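Local coordinates for CCMAN5 (Cellulosimicrobium cellulans, PDB 2XSG), which hydrolyses alpha-mannosides as a calcium-containing family 92 glycoside hydrolase, and probably helps expose mannose-6-phosphate on yeast-made lysosomal enzymes, at residues A[150-153]-A[154-157]. Numbering follows the deposited sequence.
Sequences AFPA and GSTP
F151 and P157 form the tightly packed end of this loop. CB of P157 sits 3.7 Å from the centroid of the F151 ring. It is only 9° off the ring normal, so this is a CH-pi contact over the middle of one face. CD1 is the ring atom nearest to it, 3.7 Å from P157 CB. CA of P157 lies over the same face, towards the CD2 and CE2 side, 3.9 Å from F151 CD2. The ring is brought there by a first torsion of -74°, which sets CG beside the backbone N and anti to the carbonyl carbon. Both residues are buried. Their side chains also touch A245 and I248, and F151 reaches I134 of strand 133-140. Between this pair and the tip, CB of F151 lies 4.1 Å from CB of S155. The loop joins strands 144-150 and 158-162, which belong to two different antiparallel sheets of the N-terminal domain. Its tip is a type II beta turn from P152 to S155. One acceptor, O of P152, closes it. S155 N donates to P152 O at 3.0 Å, with an N-H...O angle of 158°. The hydroxyl OG of S155 donates to the same P152 O at 2.9 Å. Both donors approach from one face of the carbonyl plane, both tilted out of it. The second bond ties down the serine side chain, whose OG also lies 3.5 Å from CD of P152. A weak hydrogen bond links this OG to S85 OG. G154 holds the positive phi of the third position of a type II turn, a place commonly taken by glycine. The solvent side is much looser: A153 and G154 are exposed at the turn, and the CB of A153 points away from 154-157.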
loop_
_atom_site.group_PDB
_atom_site.type_symbol
_atom_site.label_atom_id
_atom_site.label_comp_id
_atom_site.label_asym_id
_atom_site.label_seq_id
_atom_site.Cartn_x
_atom_site.Cartn_y
_atom_site.Cartn_z
ATOM N N ALA A 150 4.326 1.158 -32.491
ATOM C CA ALA A 150 4.129 1.053 -33.944
ATOM C C ALA A 150 3.351 2.244 -34.464
ATOM O O ALA A 150 2.182 2.400 -34.135
ATOM C CB ALA A 150 3.400 -0.266 -34.307
ATOM N N PHE A 151 3.982 3.076 -35.291
ATOM C CA PHE A 151 3.340 4.285 -35.839
ATOM C C PHE A 151 2.767 4.015 -37.230
ATOM O O PHE A 151 3.261 3.133 -37.919
ATOM C CB PHE A 151 4.368 5.413 -35.950
ATOM C CG PHE A 151 4.753 6.026 -34.634
ATOM C CD1 PHE A 151 5.597 5.354 -33.761
ATOM C CD2 PHE A 151 4.288 7.294 -34.286
ATOM C CE1 PHE A 151 5.976 5.934 -32.541
ATOM C CE2 PHE A 151 4.658 7.879 -33.076
ATOM C CZ PHE A 151 5.497 7.196 -32.200
ATOM N N PRO A 152 1.742 4.777 -37.661
ATOM C CA PRO A 152 1.225 4.475 -39.011
ATOM C C PRO A 152 2.297 4.670 -40.090
ATOM O O PRO A 152 3.152 5.554 -39.980
ATOM C CB PRO A 152 0.078 5.482 -39.189
ATOM C CG PRO A 152 -0.349 5.831 -37.767
ATOM C CD PRO A 152 0.930 5.803 -36.969
ATOM N N ALA A 153 2.253 3.849 -41.126
ATOM C CA ALA A 153 3.182 4.017 -42.252
ATOM C C ALA A 153 3.176 5.465 -42.769
ATOM O O ALA A 153 2.128 6.095 -42.882
ATOM C CB ALA A 153 2.861 3.040 -43.369
ATOM N N GLY A 154 4.353 6.004 -43.056
ATOM C CA GLY A 154 4.412 7.362 -43.575
ATOM C C GLY A 154 4.565 8.415 -42.501
ATOM O O GLY A 154 4.934 9.552 -42.799
ATOM N N SER A 155 4.281 8.051 -41.252
ATOM C CA SER A 155 4.519 8.953 -40.126
ATOM C C SER A 155 5.993 9.272 -39.924
ATOM O O SER A 155 6.840 8.440 -40.194
ATOM C CB SER A 155 4.019 8.317 -38.840
ATOM O OG SER A 155 2.621 8.197 -38.852
ATOM N N THR A 156 6.287 10.473 -39.438
ATOM C CA THR A 156 7.567 10.762 -38.788
ATOM C C THR A 156 7.390 10.542 -37.270
ATOM O O THR A 156 6.847 11.417 -36.574
ATOM C CB THR A 156 8.027 12.218 -39.039
ATOM O OG1 THR A 156 8.024 12.508 -40.441
ATOM C CG2 THR A 156 9.443 12.457 -38.489
ATOM N N PRO A 157 7.836 9.380 -36.745
ATOM C CA PRO A 157 7.647 9.064 -35.328
ATOM C C PRO A 157 8.450 9.987 -34.425
ATOM O O PRO A 157 9.558 10.426 -34.773
ATOM C CB PRO A 157 8.202 7.633 -35.203
ATOM C CG PRO A 157 8.199 7.083 -36.602
ATOM C CD PRO A 157 8.575 8.299 -37.425
#